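Local coordinates for folylpolyglutamate synthase protein FOLC (Mycobacterium tuberculosis, PDB 2VOS) that probably uses ATP to add L-glutamate to dihydropteroate, giving dihydrofolate, and to lengthen the gamma-glutamate tail of tetrahydrofolate, at residues A122-I127 and T156-A161; S51-L56 and P129-I134; P346-D351 and I466-S471. All blocks are in the same frame, centred on the assembly; numbering follows the deposited sequence.

Contact 1 of 3, residues A122-I127 and T156-A161; sequences ATYREI and TAMAFA
Segments 122-127 and 156-161, on helices 117-140 and 151-165, cross at 101°, with their axes closing to 9.4 Å. Met-158, a selenomethionine, carries the largest share of the interface. Its CG lies anti to the carbonyl carbon, and the extended chi2 carries CG and SE past Thr-123 and Ile-127; the bend at chi3 then sets CE near CB and N of Tyr-124. SE lies at the edge of the Tyr-124 ring, 5.4 Å from the ring centroid and 81° off its normal, so this is a Met-aromatic contact made at the edge and not over a face. The same SE touches CB of Tyr-124 at 4.0 Å. With CG anti to the backbone N, the phenol reaches away from helix 151-165 and ends in a hydrogen bond between its OH and Glu-128. Thr-123 offers its methyl to the partner helix: CG2 sits 3.3 Å from the backbone O of Met-158 and also touches CB of that residue, while OG1 turns back to hydrogen-bond with Gln-119 O of its own helix. In Ile-127, CG1 takes the crowded position between the backbone N and the carbonyl carbon (chi1 71°). This directs CD1 to Met-158 CG, at 3.7 Å, and to CB of Ala-157, and leaves CG2 to rest on CB of Ala-161 at 3.8 Å. Ala-157 is also packed by Ile-50 and Met-54 of helix 48-56, Tyr-124 is covered by Val-30, Leu-33 and Leu-34 of helix 23-34, and Met-158 rests on Ile-108 of strand 108-110, next to the outermost strand 113-114 of the large mixed sheet.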
loop_
_atom_site.group_PDB
_atom_site.type_symbol
_atom_site.label_atom_id
_atom_site.label_comp_id
_atom_site.label_asym_id
_atom_site.label_seq_id
_atom_site.Cartn_x
_atom_site.Cartn_y
_atom_site.Cartn_z
ATOM N N ALA A 122 13.743 8.825 -18.508
ATOM C CA ALA A 122 13.637 8.413 -19.912
ATOM C C ALA A 122 12.204 7.980 -20.225
ATOM O O ALA A 122 11.715 8.227 -21.300
ATOM C CB ALA A 122 14.602 7.247 -20.214
ATOM N N THR A 123 11.534 7.320 -19.278
ATOM C CA THR A 123 10.143 6.903 -19.504
ATOM C C THR A 123 9.224 8.111 -19.649
ATOM O O THR A 123 8.423 8.163 -20.558
ATOM C CB THR A 123 9.663 5.944 -18.388
ATOM O OG1 THR A 123 10.544 4.815 -18.379
ATOM C CG2 THR A 123 8.261 5.437 -18.648
ATOM N N TYR A 124 9.377 9.094 -18.777
ATOM C CA TYR A 124 8.592 10.317 -18.861
ATOM C C TYR A 124 8.872 11.024 -20.214
ATOM O O TYR A 124 7.943 11.376 -20.956
ATOM C CB TYR A 124 8.958 11.257 -17.695
ATOM C CG TYR A 124 8.320 12.596 -17.885
ATOM C CD1 TYR A 124 6.953 12.769 -17.638
ATOM C CD2 TYR A 124 9.042 13.663 -18.356
ATOM C CE1 TYR A 124 6.332 13.968 -17.851
ATOM C CE2 TYR A 124 8.456 14.858 -18.558
ATOM C CZ TYR A 124 7.089 15.019 -18.319
ATOM O OH TYR A 124 6.479 16.244 -18.554
ATOM N N ARG A 125 10.148 11.201 -20.556
ATOM C CA ARG A 125 10.510 11.882 -21.786
ATOM C C ARG A 125 9.943 11.161 -22.988
ATOM O O ARG A 125 9.494 11.782 -23.948
ATOM C CB ARG A 125 12.020 11.946 -21.951
ATOM C CG ARG A 125 12.779 12.910 -21.011
ATOM C CD ARG A 125 14.208 13.093 -21.605
ATOM N NE ARG A 125 14.918 14.242 -21.050
ATOM C CZ ARG A 125 14.836 15.473 -21.554
ATOM N NH1 ARG A 125 14.072 15.707 -22.630
ATOM N NH2 ARG A 125 15.516 16.470 -20.984
ATOM N N GLU A 126 9.966 9.834 -22.975
ATOM C CA GLU A 126 9.474 9.119 -24.152
ATOM C C GLU A 126 7.962 9.279 -24.346
ATOM O O GLU A 126 7.524 9.423 -25.488
ATOM C CB GLU A 126 9.889 7.654 -24.153
ATOM C CG GLU A 126 8.845 6.699 -23.670
ATOM C CD GLU A 126 9.389 5.251 -23.652
ATOM O OE1 GLU A 126 10.379 4.982 -24.352
ATOM O OE2 GLU A 126 8.848 4.403 -22.943
ATOM N N ILE A 127 7.158 9.291 -23.267
ATOM C CA ILE A 127 5.732 9.551 -23.454
ATOM C C ILE A 127 5.325 11.035 -23.509
ATOM O O ILE A 127 4.243 11.356 -24.022
ATOM C CB ILE A 127 4.838 8.803 -22.474
ATOM C CG1 ILE A 127 4.960 9.385 -21.073
ATOM C CG2 ILE A 127 5.141 7.262 -22.492
ATOM C CD1 ILE A 127 3.762 8.933 -20.178
ATOM N N THR A 156 0.779 6.603 -14.256
ATOM C CA THR A 156 0.200 5.316 -14.598
ATOM C C THR A 156 0.583 4.997 -16.038
ATOM O O THR A 156 0.962 3.876 -16.339
ATOM C CB THR A 156 -1.304 5.353 -14.419
ATOM O OG1 THR A 156 -1.573 5.448 -13.003
ATOM C CG2 THR A 156 -1.986 4.056 -15.002
ATOM N N ALA A 157 0.549 6.002 -16.915
ATOM C CA ALA A 157 0.954 5.775 -18.275
ATOM C C ALA A 157 2.436 5.420 -18.359
ATOM O O ALA A 157 2.846 4.548 -19.127
ATOM C CB ALA A 157 0.649 7.019 -19.145
HETATM N N MSE A 158 3.241 6.119 -17.577
HETATM C CA MSE A 158 4.650 5.752 -17.486
HETATM C C MSE A 158 4.861 4.299 -17.084
HETATM O O MSE A 158 5.705 3.599 -17.673
HETATM C CB MSE A 158 5.386 6.694 -16.502
HETATM C CG MSE A 158 5.561 8.111 -17.045
HETATM SE SE MSE A 158 6.188 9.269 -15.572
HETATM C CE MSE A 158 7.843 8.389 -15.104
ATOM N N ALA A 159 4.139 3.821 -16.061
ATOM C CA ALA A 159 4.340 2.436 -15.614
ATOM C C ALA A 159 4.007 1.491 -16.811
ATOM O O ALA A 159 4.773 0.514 -17.136
ATOM C CB ALA A 159 3.441 2.135 -14.401
ATOM N N PHE A 160 2.860 1.733 -17.442
ATOM C CA PHE A 160 2.405 0.851 -18.517
ATOM C C PHE A 160 3.373 0.854 -19.696
ATOM O O PHE A 160 3.583 -0.205 -20.302
ATOM C CB PHE A 160 0.983 1.217 -19.029
ATOM C CG PHE A 160 -0.123 0.965 -18.025
ATOM C CD1 PHE A 160 -0.040 -0.114 -17.139
ATOM C CD2 PHE A 160 -1.248 1.778 -17.976
ATOM C CE1 PHE A 160 -1.026 -0.371 -16.195
ATOM C CE2 PHE A 160 -2.308 1.485 -17.038
ATOM C CZ PHE A 160 -2.175 0.417 -16.148
ATOM N N ALA A 161 3.902 2.034 -20.045
ATOM C CA ALA A 161 4.918 2.151 -21.148
ATOM C C ALA A 161 6.184 1.393 -20.737
ATOM O O ALA A 161 6.802 0.650 -21.519
ATOM C CB ALA A 161 5.247 3.636 -21.369
#

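Contact 2 of 3, residues S51-L56 and P129-I134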
loop_
_atom_site.group_PDB
_atom_site.type_symbol
_atom_site.label_atom_id
_atom_site.label_comp_id
_atom_site.label_asym_id
_atom_site.label_seq_id
_atom_site.Cartn_x
_atom_site.Cartn_y
_atom_site.Cartn_z
ATOM N N SER A 51 -7.410 6.812 -21.403
ATOM C CA SER A 51 -7.699 5.974 -22.580
ATOM C C SER A 51 -7.145 6.538 -23.888
ATOM O O SER A 51 -6.577 5.802 -24.685
ATOM C CB SER A 51 -9.183 5.727 -22.759
ATOM O OG SER A 51 -9.671 4.993 -21.658
ATOM N N ALA A 52 -7.356 7.833 -24.124
ATOM C CA ALA A 52 -6.818 8.461 -25.306
ATOM C C ALA A 52 -5.296 8.335 -25.356
ATOM O O ALA A 52 -4.726 8.071 -26.417
ATOM C CB ALA A 52 -7.253 9.941 -25.384
ATOM N N LEU A 53 -4.634 8.619 -24.232
ATOM C CA LEU A 53 -3.159 8.531 -24.191
ATOM C C LEU A 53 -2.680 7.103 -24.516
ATOM O O LEU A 53 -1.728 6.919 -25.318
ATOM C CB LEU A 53 -2.645 8.960 -22.842
ATOM C CG LEU A 53 -1.095 8.897 -22.714
ATOM C CD1 LEU A 53 -0.353 9.696 -23.836
ATOM C CD2 LEU A 53 -0.629 9.322 -21.317
HETATM N N MSE A 54 -3.288 6.091 -23.889
HETATM C CA MSE A 54 -2.941 4.687 -24.190
HETATM C C MSE A 54 -3.127 4.403 -25.698
HETATM O O MSE A 54 -2.286 3.768 -26.307
HETATM C CB MSE A 54 -3.838 3.710 -23.434
HETATM C CG MSE A 54 -3.525 3.504 -21.975
HETATM SE SE MSE A 54 -1.601 3.127 -21.653
HETATM C CE MSE A 54 -1.528 4.833 -20.861
ATOM N N ASP A 55 -4.227 4.872 -26.309
ATOM C CA ASP A 55 -4.352 4.733 -27.769
ATOM C C ASP A 55 -3.164 5.297 -28.565
ATOM O O ASP A 55 -2.652 4.643 -29.476
ATOM C CB ASP A 55 -5.618 5.400 -28.303
ATOM C CG ASP A 55 -6.816 4.622 -27.988
ATOM O OD1 ASP A 55 -6.677 3.601 -27.239
ATOM O OD2 ASP A 55 -7.900 5.019 -28.469
ATOM N N LEU A 56 -2.791 6.526 -28.264
ATOM C CA LEU A 56 -1.639 7.157 -28.911
ATOM C C LEU A 56 -0.347 6.355 -28.697
ATOM O O LEU A 56 0.538 6.354 -29.548
ATOM C CB LEU A 56 -1.421 8.571 -28.339
ATOM C CG LEU A 56 -2.427 9.640 -28.793
ATOM C CD1 LEU A 56 -2.111 10.977 -28.110
ATOM C CD2 LEU A 56 -2.366 9.793 -30.314
ATOM N N PRO A 129 5.747 13.770 -25.353
ATOM C CA PRO A 129 5.068 14.445 -26.488
ATOM C C PRO A 129 3.566 13.993 -26.646
ATOM O O PRO A 129 2.718 14.778 -27.087
ATOM C CB PRO A 129 5.914 14.052 -27.725
ATOM C CG PRO A 129 7.228 13.521 -27.202
ATOM C CD PRO A 129 7.002 13.080 -25.742
ATOM N N LEU A 130 3.243 12.744 -26.279
ATOM C CA LEU A 130 1.875 12.245 -26.422
ATOM C C LEU A 130 1.019 12.766 -25.274
ATOM O O LEU A 130 -0.164 13.059 -25.449
ATOM C CB LEU A 130 1.852 10.693 -26.455
ATOM C CG LEU A 130 2.563 9.998 -27.644
ATOM C CD1 LEU A 130 2.270 10.790 -28.934
ATOM C CD2 LEU A 130 4.101 9.849 -27.382
ATOM N N VAL A 131 1.608 12.851 -24.086
ATOM C CA VAL A 131 0.957 13.511 -22.955
ATOM C C VAL A 131 0.638 14.976 -23.281
ATOM O O VAL A 131 -0.469 15.429 -23.020
ATOM C CB VAL A 131 1.850 13.472 -21.685
ATOM C CG1 VAL A 131 1.278 14.381 -20.574
ATOM C CG2 VAL A 131 2.031 12.029 -21.213
ATOM N N ALA A 132 1.608 15.716 -23.825
ATOM C CA ALA A 132 1.364 17.134 -24.244
ATOM C C ALA A 132 0.187 17.219 -25.224
ATOM O O ALA A 132 -0.614 18.148 -25.203
ATOM C CB ALA A 132 2.606 17.725 -24.905
ATOM N N LEU A 133 0.091 16.236 -26.113
ATOM C CA LEU A 133 -0.946 16.283 -27.137
ATOM C C LEU A 133 -2.314 16.077 -26.499
ATOM O O LEU A 133 -3.263 16.784 -26.825
ATOM C CB LEU A 133 -0.675 15.221 -28.202
ATOM C CG LEU A 133 -1.602 15.229 -29.415
ATOM C CD1 LEU A 133 -1.572 16.612 -30.124
ATOM C CD2 LEU A 133 -1.175 14.113 -30.381
ATOM N N ILE A 134 -2.421 15.116 -25.590
ATOM C CA ILE A 134 -3.670 14.924 -24.842
ATOM C C ILE A 134 -3.991 16.148 -23.989
ATOM O O ILE A 134 -5.162 16.567 -23.935
ATOM C CB ILE A 134 -3.663 13.657 -23.938
ATOM C CG1 ILE A 134 -3.493 12.377 -24.759
ATOM C CG2 ILE A 134 -4.966 13.574 -23.102
ATOM C CD1 ILE A 134 -4.500 12.233 -25.921
#
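A helix-helix packing on the periphery of the ATP-binding half of the enzyme joins the C-terminal part of helix 48-56 to helix 117-140, which is kinked at Pro-129 and Leu-130. The segments run roughly antiparallel, at 139°, with their axes 9.7 Å apart. Ile-134 projects toward helix 48-56; chi1 and chi2 near -60° fold its CD1 into the notch between Ala-52 and Leu-56, where it meets Ala-52 CB at 3.6 Å. CD1 of Leu-56 comes still closer to CD1 of Ile-134, at 3.5 Å, a snug methyl pair, the two chains running antiparallel past each other. Leu-56 CD1 also touches CD2 of Leu-133, on the more exposed side. Leu-53, with CG anti to the backbone N (chi1 -180°), forks over the other helix: CD1 abuts Leu-130 CB at 3.6 Å, the two side chains roughly perpendicular, and CD2 meets Val-131 CG2 at 3.8 Å. Beyond this fork, Val-131 continues onto Val-154 of helix 151-165. Every side-chain contact between the two segments is aliphatic, so the helices are held by dispersion and by burial of Leu-53, Val-131 and Ile-134, and the fit of the methyl branches, without directed polar bonds between these two segments, makes up the contact.

Contact 3 of 3, residues P346-D351 and I466-S471. With ADP (adenosine-5'-diphosphate), chain B.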
loop_
_atom_site.group_PDB
_atom_site.type_symbol
_atom_site.label_atom_id
_atom_site.label_comp_id
_atom_site.label_asym_id
_atom_site.label_seq_id
_atom_site.Cartn_x
_atom_site.Cartn_y
_atom_site.Cartn_z
ATOM N N PRO A 346 17.131 1.692 21.172
ATOM C CA PRO A 346 15.729 1.306 21.338
ATOM C C PRO A 346 15.234 0.807 19.975
ATOM O O PRO A 346 15.825 1.158 18.946
ATOM C CB PRO A 346 15.048 2.646 21.652
ATOM C CG PRO A 346 15.836 3.650 20.854
ATOM C CD PRO A 346 17.296 3.154 20.972
ATOM N N THR A 347 14.176 0.015 19.962
ATOM C CA THR A 347 13.514 -0.332 18.737
ATOM C C THR A 347 12.762 0.877 18.165
ATOM O O THR A 347 12.071 1.570 18.879
ATOM C CB THR A 347 12.520 -1.474 18.974
ATOM O OG1 THR A 347 13.260 -2.626 19.427
ATOM C CG2 THR A 347 11.765 -1.773 17.690
ATOM N N VAL A 348 12.936 1.137 16.881
ATOM C CA VAL A 348 12.168 2.163 16.183
ATOM C C VAL A 348 11.486 1.424 15.043
ATOM O O VAL A 348 12.149 0.733 14.224
ATOM C CB VAL A 348 13.057 3.239 15.579
ATOM C CG1 VAL A 348 12.198 4.210 14.682
ATOM C CG2 VAL A 348 13.849 3.999 16.709
ATOM N N PHE A 349 10.161 1.570 15.008
ATOM C CA PHE A 349 9.380 1.072 13.880
ATOM C C PHE A 349 8.913 2.228 13.071
ATOM O O PHE A 349 8.640 3.308 13.629
ATOM C CB PHE A 349 8.101 0.424 14.375
ATOM C CG PHE A 349 8.306 -0.935 14.927
ATOM C CD1 PHE A 349 8.400 -1.132 16.306
ATOM C CD2 PHE A 349 8.369 -2.015 14.092
ATOM C CE1 PHE A 349 8.561 -2.415 16.798
ATOM C CE2 PHE A 349 8.541 -3.311 14.615
ATOM C CZ PHE A 349 8.603 -3.474 15.965
ATOM N N ILE A 350 8.734 1.997 11.776
ATOM C CA ILE A 350 7.966 2.929 10.996
ATOM C C ILE A 350 6.800 2.135 10.440
ATOM O O ILE A 350 6.957 0.941 10.100
ATOM C CB ILE A 350 8.781 3.552 9.812
ATOM C CG1 ILE A 350 9.279 2.436 8.829
ATOM C CG2 ILE A 350 9.899 4.506 10.354
ATOM C CD1 ILE A 350 10.010 2.999 7.531
ATOM N N ASP A 351 5.650 2.802 10.318
ATOM C CA ASP A 351 4.452 2.187 9.817
ATOM C C ASP A 351 3.560 3.223 9.144
ATOM O O ASP A 351 3.272 4.291 9.718
ATOM C CB ASP A 351 3.695 1.437 10.914
ATOM C CG ASP A 351 2.597 0.527 10.312
ATOM O OD1 ASP A 351 2.868 -0.568 9.815
ATOM O OD2 ASP A 351 1.468 0.947 10.235
ATOM N N ILE A 466 9.933 3.226 19.842
ATOM C CA ILE A 466 9.377 4.416 19.245
ATOM C C ILE A 466 8.681 3.930 17.970
ATOM O O ILE A 466 9.254 3.135 17.200
ATOM C CB ILE A 466 10.496 5.362 18.845
ATOM C CG1 ILE A 466 11.246 5.780 20.103
ATOM C CG2 ILE A 466 9.939 6.630 18.228
ATOM C CD1 ILE A 466 12.539 6.431 19.831
ATOM N N VAL A 467 7.442 4.367 17.769
ATOM C CA VAL A 467 6.695 3.935 16.607
ATOM C C VAL A 467 6.263 5.171 15.842
ATOM O O VAL A 467 5.533 6.052 16.352
ATOM C CB VAL A 467 5.458 3.151 17.022
ATOM C CG1 VAL A 467 4.688 2.737 15.769
ATOM C CG2 VAL A 467 5.887 1.925 17.834
ATOM N N ILE A 468 6.811 5.293 14.637
ATOM C CA ILE A 468 6.585 6.484 13.828
ATOM C C ILE A 468 5.502 6.126 12.798
ATOM O O ILE A 468 5.714 5.260 11.927
ATOM C CB ILE A 468 7.911 6.863 13.098
ATOM C CG1 ILE A 468 9.016 7.028 14.162
ATOM C CG2 ILE A 468 7.728 8.064 12.105
ATOM C CD1 ILE A 468 10.452 7.007 13.589
ATOM N N THR A 469 4.360 6.825 12.836
ATOM C CA THR A 469 3.229 6.363 12.032
ATOM C C THR A 469 2.240 7.516 11.754
ATOM O O THR A 469 2.502 8.697 12.117
ATOM C CB THR A 469 2.535 5.184 12.782
ATOM O OG1 THR A 469 1.570 4.570 11.949
ATOM C CG2 THR A 469 1.791 5.674 14.110
ATOM N N GLY A 470 1.121 7.191 11.092
ATOM C CA GLY A 470 0.032 8.183 10.966
ATOM C C GLY A 470 -0.228 8.519 9.505
ATOM O O GLY A 470 -1.343 8.982 9.140
ATOM N N SER A 471 0.777 8.261 8.662
ATOM C CA SER A 471 0.703 8.590 7.261
ATOM C C SER A 471 1.794 7.845 6.508
ATOM O O SER A 471 2.860 7.529 7.056
ATOM C CB SER A 471 0.860 10.112 7.111
ATOM O OG SER A 471 0.964 10.506 5.768
HETATM P PB ADP B . -2.579 0.089 0.963
HETATM O O1B ADP B . -1.665 -0.036 -0.228
HETATM O O2B ADP B . -2.640 1.487 1.513
HETATM O O3B ADP B . -3.922 -0.565 0.844
HETATM P PA ADP B . -0.419 -1.149 2.573
HETATM O O1A ADP B . 0.473 0.001 2.128
HETATM O O2A ADP B . -0.031 -2.617 2.524
HETATM O O3A ADP B . -1.970 -0.863 2.132
HETATM O "O5'" ADP B . -0.566 -0.869 4.167
HETATM C "C5'" ADP B . -0.795 0.418 4.758
HETATM C "C4'" ADP B . -0.931 0.159 6.275
HETATM O "O4'" ADP B . -2.129 -0.631 6.511
HETATM C "C3'" ADP B . 0.157 -0.738 6.862
HETATM O "O3'" ADP B . 1.160 0.028 7.499
HETATM C "C2'" ADP B . -0.450 -1.569 7.957
HETATM O "O2'" ADP B . -0.590 -0.690 9.126
HETATM C "C1'" ADP B . -1.879 -1.670 7.490
HETATM N N9 ADP B . -2.264 -2.920 6.775
HETATM C C8 ADP B . -1.722 -3.541 5.674
HETATM N N7 ADP B . -2.468 -4.638 5.347
HETATM C C5 ADP B . -3.551 -4.641 6.178
HETATM C C6 ADP B . -4.747 -5.471 6.368
HETATM N N6 ADP B . -4.971 -6.549 5.588
HETATM N N1 ADP B . -5.556 -5.133 7.379
HETATM C C2 ADP B . -5.371 -4.102 8.244
HETATM N N3 ADP B . -4.309 -3.263 8.125
HETATM C C4 ADP B . -3.401 -3.527 7.128
#
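Asp-351 follows Ile-350 in the chain, with its CB 3.9 Å from OG1 of Thr-469. CG lies anti to the backbone N (chi1 -167°), which carries the carboxylate forward to the ribose of ADP. OD2 accepts a hydrogen bond from O2' of ADP at 2.9 Å and one from the backbone N of Ala-353; OD1 is held by Leu-339 N. O3' of ADP lies 2.9 Å from both OD1 and OD2, near enough only for weak hydrogen bonding. Backbone bonds to the neighbouring strand position the main chain of this acid. Asp-351 N gives a hydrogen bond to Ile-468 O, and its carbonyl O accepts one from Thr-469 OG1 at 2.8 Å, the hydroxyl standing well above the carbonyl plane. Behind it the parallel pairing continues through Ile-468 N to Phe-349 O, Phe-349 N to Ile-466 O at 2.8 Å, and Ile-466 N to Thr-347 O. On the face carrying Val-348, Ile-350, Ile-466 and Ile-468, Val-348 CG1 presses on Ile-468 CD1 at 3.5 Å, a tight contact. Gly-470 then turns the chain, and OG of Ser-471 caps helix 472-481 by bonding Val-473 N. In the six-stranded sheet of the C-terminal domain, strand 347-350 lies between 340-343 and 464-469. Helix 356-368 covers Phe-349 and Val-467, and helix 472-481 packs on Ile-350 and Ile-468.

How the contacts relate
Contacts 1 and 2 are neighbours, their centres 11 Å apart, and both use helix 117-140: residues 122-127 face helix 151-165, residues 129-134 face helix 48-56. Ala-157 closes the triangle, its CB lying 3.4 Å from Leu-53 CD2, so three helices form one apolar cluster. The segments of contacts 1 and 2 alternate along the chain (51-56, 122-127, 129-134, 156-161). Contact 3 follows later, in the sheet of the C-terminal domain, with its centre about 34 Å from that of contact 1 and 41 Å from that of contact 2, across the chain's centre. ADP is bound between the ATP-binding domain (Lys-75, Thr-76) and the C-terminal domain (Asp-351).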